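Local coordinates for protein geranyl diphosphate synthase small subunit (Antirrhinum majus, PDB 3QKC) that probably acts as the regulatory, non-catalytic partner of a heteromeric geranyl diphosphate synthase, the prenyltransferase that joins dimethylallyl and isopentenyl diphosphate into the C10 monoterpene precursor, at residues 34-39 with 101-106; 180-185 with 208-213. All coordinates share one frame; numbering follows the deposited sequence.

Contact 1: 34-39 with 101-106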
loop_
_atom_site.group_PDB
_atom_site.type_symbol
_atom_site.label_atom_id
_atom_site.label_comp_id
_atom_site.label_asym_id
_atom_site.label_seq_id
_atom_site.Cartn_x
_atom_site.Cartn_y
_atom_site.Cartn_z
ATOM N N PHE A 34 -3.221 6.165 15.273
ATOM C CA PHE A 34 -2.018 6.982 15.320
ATOM C C PHE A 34 -1.026 6.602 16.399
ATOM O O PHE A 34 0.181 6.592 16.143
ATOM C CB PHE A 34 -2.303 8.479 15.213
ATOM C CG PHE A 34 -2.501 8.923 13.801
ATOM C CD1 PHE A 34 -3.753 9.303 13.343
ATOM C CD2 PHE A 34 -1.445 8.892 12.910
ATOM C CE1 PHE A 34 -3.946 9.674 12.024
ATOM C CE2 PHE A 34 -1.620 9.268 11.576
ATOM C CZ PHE A 34 -2.861 9.658 11.132
ATOM N N GLU A 35 -1.536 6.205 17.559
ATOM C CA GLU A 35 -0.688 5.721 18.646
ATOM C C GLU A 35 0.162 4.507 18.233
ATOM O O GLU A 35 1.382 4.602 18.272
ATOM C CB GLU A 35 -1.494 5.417 19.910
ATOM C CG GLU A 35 -0.620 4.869 21.031
ATOM C CD GLU A 35 -1.412 4.341 22.214
ATOM O OE1 GLU A 35 -2.612 4.031 22.064
ATOM O OE2 GLU A 35 -0.834 4.245 23.314
ATOM N N PRO A 36 -0.461 3.367 17.849
ATOM C CA PRO A 36 0.449 2.274 17.400
ATOM C C PRO A 36 1.267 2.622 16.147
ATOM O O PRO A 36 2.394 2.142 16.001
ATOM C CB PRO A 36 -0.496 1.089 17.145
ATOM C CG PRO A 36 -1.853 1.695 16.984
ATOM C CD PRO A 36 -1.860 2.910 17.902
ATOM N N MET A 37 0.728 3.466 15.264
ATOM C CA MET A 37 1.512 3.918 14.090
ATOM C C MET A 37 2.744 4.739 14.462
ATOM O O MET A 37 3.829 4.508 13.932
ATOM C CB MET A 37 0.649 4.674 13.069
ATOM C CG MET A 37 1.401 5.024 11.776
ATOM S SD MET A 37 0.389 5.729 10.445
ATOM C CE MET A 37 -1.195 4.935 10.795
ATOM N N HIS A 38 2.583 5.711 15.353
ATOM C CA HIS A 38 3.713 6.499 15.819
ATOM C C HIS A 38 4.718 5.620 16.565
ATOM O O HIS A 38 5.925 5.668 16.297
ATOM C CB HIS A 38 3.237 7.640 16.714
ATOM C CG HIS A 38 4.324 8.587 17.104
ATOM N ND1 HIS A 38 4.546 9.771 16.436
ATOM C CD2 HIS A 38 5.264 8.518 18.075
ATOM C CE1 HIS A 38 5.566 10.400 16.992
ATOM N NE2 HIS A 38 6.021 9.661 17.986
ATOM N N HIS A 39 4.230 4.802 17.484
ATOM C CA HIS A 39 5.124 3.949 18.238
ATOM C C HIS A 39 5.974 2.997 17.365
ATOM O O HIS A 39 7.194 2.979 17.479
ATOM C CB HIS A 39 4.376 3.174 19.313
ATOM C CG HIS A 39 5.278 2.348 20.172
ATOM N ND1 HIS A 39 5.389 0.980 20.040
ATOM C CD2 HIS A 39 6.139 2.703 21.158
ATOM C CE1 HIS A 39 6.273 0.527 20.912
ATOM N NE2 HIS A 39 6.745 1.552 21.599
ATOM N N HIS A 101 6.638 -6.496 22.387
ATOM C CA HIS A 101 5.427 -5.938 21.805
ATOM C C HIS A 101 4.683 -5.133 22.863
ATOM O O HIS A 101 4.232 -5.685 23.855
ATOM C CB HIS A 101 4.517 -7.063 21.313
ATOM C CG HIS A 101 5.183 -7.993 20.353
ATOM N ND1 HIS A 101 5.191 -7.771 18.990
ATOM C CD2 HIS A 101 5.867 -9.140 20.554
ATOM C CE1 HIS A 101 5.857 -8.746 18.397
ATOM N NE2 HIS A 101 6.276 -9.590 19.324
ATOM N N LYS A 102 4.564 -3.828 22.635
ATOM C CA LYS A 102 3.757 -2.942 23.478
ATOM C C LYS A 102 2.263 -3.050 23.146
ATOM O O LYS A 102 1.422 -2.653 23.943
ATOM C CB LYS A 102 4.250 -1.496 23.326
ATOM C CG LYS A 102 3.523 -0.452 24.171
ATOM C CD LYS A 102 4.116 0.942 23.957
ATOM C CE LYS A 102 3.381 2.019 24.777
ATOM N NZ LYS A 102 4.108 3.333 24.775
ATOM N N PHE A 103 1.938 -3.586 21.970
ATOM C CA PHE A 103 0.547 -3.714 21.528
ATOM C C PHE A 103 0.198 -5.152 21.186
ATOM O O PHE A 103 1.076 -5.953 20.876
ATOM C CB PHE A 103 0.288 -2.819 20.301
ATOM C CG PHE A 103 0.364 -1.351 20.595
ATOM C CD1 PHE A 103 -0.729 -0.681 21.150
ATOM C CD2 PHE A 103 1.529 -0.635 20.321
ATOM C CE1 PHE A 103 -0.658 0.680 21.429
ATOM C CE2 PHE A 103 1.614 0.739 20.607
ATOM C CZ PHE A 103 0.519 1.392 21.152
ATOM N N ASP A 104 -1.093 -5.461 21.220
ATOM C CA ASP A 104 -1.602 -6.786 20.856
ATOM C C ASP A 104 -1.403 -7.133 19.377
ATOM O O ASP A 104 -1.220 -6.233 18.550
ATOM C CB ASP A 104 -3.081 -6.922 21.242
ATOM C CG ASP A 104 -3.275 -7.127 22.737
ATOM O OD1 ASP A 104 -3.453 -8.288 23.185
ATOM O OD2 ASP A 104 -3.239 -6.117 23.472
ATOM N N PRO A 105 -1.409 -8.443 19.041
ATOM C CA PRO A 105 -1.306 -8.876 17.654
ATOM C C PRO A 105 -2.305 -8.199 16.704
ATOM O O PRO A 105 -1.893 -7.717 15.645
ATOM C CB PRO A 105 -1.560 -10.380 17.748
ATOM C CG PRO A 105 -0.905 -10.747 19.048
ATOM C CD PRO A 105 -1.232 -9.583 19.972
ATOM N N ASN A 106 -3.586 -8.139 17.085
ATOM C CA ASN A 106 -4.603 -7.570 16.194
ATOM C C ASN A 106 -4.285 -6.128 15.798
ATOM O O ASN A 106 -4.519 -5.731 14.658
ATOM C CB ASN A 106 -6.041 -7.702 16.761
ATOM C CG ASN A 106 -6.177 -7.178 18.193
ATOM O OD1 ASN A 106 -5.313 -6.459 18.690
ATOM N ND2 ASN A 106 -7.272 -7.536 18.855
#

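Contact 2: 180-185 with 208-213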
loop_
_atom_site.group_PDB
_atom_site.type_symbol
_atom_site.label_atom_id
_atom_site.label_comp_id
_atom_site.label_asym_id
_atom_site.label_seq_id
_atom_site.Cartn_x
_atom_site.Cartn_y
_atom_site.Cartn_z
ATOM N N GLU A 180 16.066 -7.095 1.847
ATOM C CA GLU A 180 17.000 -5.972 1.994
ATOM C C GLU A 180 17.511 -5.485 0.643
ATOM O O GLU A 180 17.715 -4.292 0.446
ATOM C CB GLU A 180 18.163 -6.325 2.928
ATOM C CG GLU A 180 17.772 -6.534 4.412
ATOM C CD GLU A 180 17.298 -7.964 4.730
ATOM O OE1 GLU A 180 17.054 -8.756 3.788
ATOM O OE2 GLU A 180 17.166 -8.299 5.937
ATOM N N GLY A 181 17.691 -6.413 -0.300
ATOM C CA GLY A 181 18.143 -6.056 -1.633
ATOM C C GLY A 181 17.185 -5.126 -2.355
ATOM O O GLY A 181 17.575 -4.056 -2.835
ATOM N N THR A 182 15.921 -5.533 -2.440
ATOM C CA THR A 182 14.938 -4.749 -3.189
ATOM C C THR A 182 14.665 -3.425 -2.492
ATOM O O THR A 182 14.471 -2.404 -3.160
ATOM C CB THR A 182 13.634 -5.550 -3.445
ATOM O OG1 THR A 182 13.972 -6.809 -4.049
ATOM C CG2 THR A 182 12.712 -4.799 -4.398
ATOM N N LEU A 183 14.693 -3.424 -1.162
ATOM C CA LEU A 183 14.499 -2.163 -0.423
ATOM C C LEU A 183 15.568 -1.126 -0.762
ATOM O O LEU A 183 15.238 0.025 -1.034
ATOM C CB LEU A 183 14.392 -2.403 1.078
ATOM C CG LEU A 183 13.536 -1.489 1.966
ATOM C CD1 LEU A 183 12.244 -1.052 1.332
ATOM C CD2 LEU A 183 13.246 -2.221 3.261
ATOM N N HIS A 184 16.838 -1.528 -0.800
ATOM C CA HIS A 184 17.903 -0.585 -1.174
ATOM C C HIS A 184 17.813 -0.149 -2.659
ATOM O O HIS A 184 17.993 1.033 -2.987
ATOM C CB HIS A 184 19.272 -1.180 -0.858
ATOM C CG HIS A 184 19.609 -1.194 0.604
ATOM N ND1 HIS A 184 18.965 -2.006 1.515
ATOM C CD2 HIS A 184 20.544 -0.503 1.307
ATOM C CE1 HIS A 184 19.487 -1.808 2.716
ATOM N NE2 HIS A 184 20.452 -0.912 2.614
ATOM N N ALA A 185 17.527 -1.114 -3.537
ATOM C CA ALA A 185 17.365 -0.850 -4.961
ATOM C C ALA A 185 16.318 0.250 -5.191
ATOM O O ALA A 185 16.574 1.228 -5.891
ATOM C CB ALA A 185 16.980 -2.140 -5.697
ATOM N N PHE A 208 23.047 -0.799 -8.070
ATOM C CA PHE A 208 23.844 -0.481 -6.888
ATOM C C PHE A 208 23.117 -0.852 -5.601
ATOM O O PHE A 208 23.663 -1.575 -4.775
ATOM C CB PHE A 208 24.258 0.990 -6.819
ATOM C CG PHE A 208 25.047 1.313 -5.576
ATOM C CD1 PHE A 208 26.414 1.032 -5.513
ATOM C CD2 PHE A 208 24.415 1.838 -4.444
ATOM C CE1 PHE A 208 27.150 1.298 -4.345
ATOM C CE2 PHE A 208 25.143 2.106 -3.279
ATOM C CZ PHE A 208 26.513 1.839 -3.231
ATOM N N GLY A 209 21.897 -0.337 -5.443
ATOM C CA GLY A 209 21.101 -0.571 -4.243
ATOM C C GLY A 209 20.887 -2.040 -3.987
ATOM O O GLY A 209 21.060 -2.510 -2.871
ATOM N N LEU A 210 20.536 -2.776 -5.040
ATOM C CA LEU A 210 20.358 -4.224 -4.932
ATOM C C LEU A 210 21.566 -4.919 -4.323
ATOM O O LEU A 210 21.405 -5.774 -3.443
ATOM C CB LEU A 210 20.015 -4.853 -6.279
ATOM C CG LEU A 210 19.455 -6.286 -6.299
ATOM C CD1 LEU A 210 18.139 -6.414 -5.531
ATOM C CD2 LEU A 210 19.263 -6.757 -7.747
ATOM N N TYR A 211 22.765 -4.560 -4.788
ATOM C CA TYR A 211 23.982 -5.225 -4.342
ATOM C C TYR A 211 24.274 -4.931 -2.866
ATOM O O TYR A 211 24.462 -5.853 -2.084
ATOM C CB TYR A 211 25.192 -4.874 -5.229
ATOM C CG TYR A 211 25.014 -5.150 -6.714
ATOM C CD1 TYR A 211 25.500 -4.250 -7.663
ATOM C CD2 TYR A 211 24.364 -6.304 -7.170
ATOM C CE1 TYR A 211 25.347 -4.486 -9.037
ATOM C CE2 TYR A 211 24.191 -6.548 -8.535
ATOM C CZ TYR A 211 24.694 -5.637 -9.461
ATOM O OH TYR A 211 24.550 -5.860 -10.803
ATOM N N VAL A 212 24.294 -3.655 -2.491
ATOM C CA VAL A 212 24.507 -3.290 -1.082
ATOM C C VAL A 212 23.383 -3.743 -0.140
ATOM O O VAL A 212 23.649 -4.071 1.017
ATOM C CB VAL A 212 24.817 -1.782 -0.893
ATOM C CG1 VAL A 212 26.181 -1.449 -1.525
ATOM C CG2 VAL A 212 23.713 -0.894 -1.460
ATOM N N GLY A 213 22.144 -3.779 -0.636
ATOM C CA GLY A 213 21.021 -4.277 0.149
ATOM C C GLY A 213 21.106 -5.765 0.391
ATOM O O GLY A 213 20.853 -6.246 1.511
#

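Contact 1: 34-39 with 101-106
Two rings carry this contact, and each receives an aliphatic group on a face. Over one face of the Phe103 ring stands Pro36, whose CB lies 4.0 Å from the ring centroid and almost over the ring centre, a nearly ideal CH-pi placement. The opposite face has Lys102 CG above its rim, so the ring sits between the proline and its own neighbour in sequence. At the ring edge, CZ of Phe103 is 3.7 Å from Glu35 CG; the carboxylate plane stands almost upright to the ring, 86° away, and CD lies in the ring plane. The rings of Phe103 and His39 form an offset edge-to-face pair, the edge of Phe103 toward the face of His39, with centroids 5.8 Å apart and planes at 66°; the atom of Phe103 nearest to His39 ND1 is CE2, at 3.8 Å. The imidazole of His39 is itself crossed on one face by Lys102, whose CD lies 3.7 Å from the His39 ring centroid.

The torsions explain the reach. CG of His39 is anti to its backbone N (chi1 -176°), as is CG of Lys102, and the fully extended lysine runs obliquely across the imidazole. No hydrogen bond joins the segments. Lys102 NZ stays 5.2 Å from Glu35 OE2, too far for a salt bridge, although the opposite charges may attract weakly. His39 ND1 is buried here and has no polar partner.

Pro36 also touches Ile107 and Thr111 on helix 105-126, which places the contact against the beginning of that helix. Proline CH-pi and edge-to-face ring packing thus join the loop before helix 105-126 to helix 34-43, near the surface of the all-helical isoprenyl diphosphate synthase fold.

Contact 2: 180-185 with 208-213
His184 lays one face of its imidazole over the backbone of Gly213, whose CA is 3.6 Å from the His184 ring centroid, a CH-pi contact offset toward the rim. Its CG stands anti to its own carbonyl carbon, which folds the ring back along its helix so that ND1 donates to Glu180 O at 2.8 Å. That bond is bent, 146° at the hydrogen, and ND1 lies above the carbonyl plane. Glu180 O also accepts from His184 N, while Gly213 CA makes a CA-H...O contact with it. With ND1 thus engaged, NE2 reaches Ser48 OG, so both ring nitrogens are held and the rotation of the imidazole is fixed.

The end of Leu210, its CG anti to the backbone N, turns in to the Gly181 backbone, with CD1 3.6 Å from Gly181 C, while Leu210 CB meets Ala185 CB at 4.1 Å. Leu210 CA points its hydrogen nearly straight at Gly181 O, with 163° at the hydrogen.

Gly209 and Gly213 allow this closeness, since a CB on either would run into the backbone of helix 169-195. CA atoms of Gly181 and Gly213 are 3.8 Å apart, as are those of Ala185 and Gly209, and the local axes approach to 6.6 Å at 144°. This is a glycine-mediated close packing of antiparallel helices 169-195 and 199-219, consecutive members of the buried helical bundle of the isoprenyl diphosphate synthase fold.

Overall arrangement
Contact 1 comes first along the chain and closes before contact 2 opens, so the two are in series. Their centres lie 28 Å apart and their nearest atoms about 16 Å, without touching. Contact 1 is peripheral, 21 Å from the chain centre, and the second subunit packs nearby on Phe34 and Met37; contact 2 is buried, 8 Å from that centre, and no other protein chain of the assembly touches its segments. They share no helix: helix 34-43 and the loop leading into helix 105-126 form the first, helices 169-195 and 199-219 the second. Within one all-helical domain, contact 1 is made mainly by side chains, contact 2 by helix backbones in near touch.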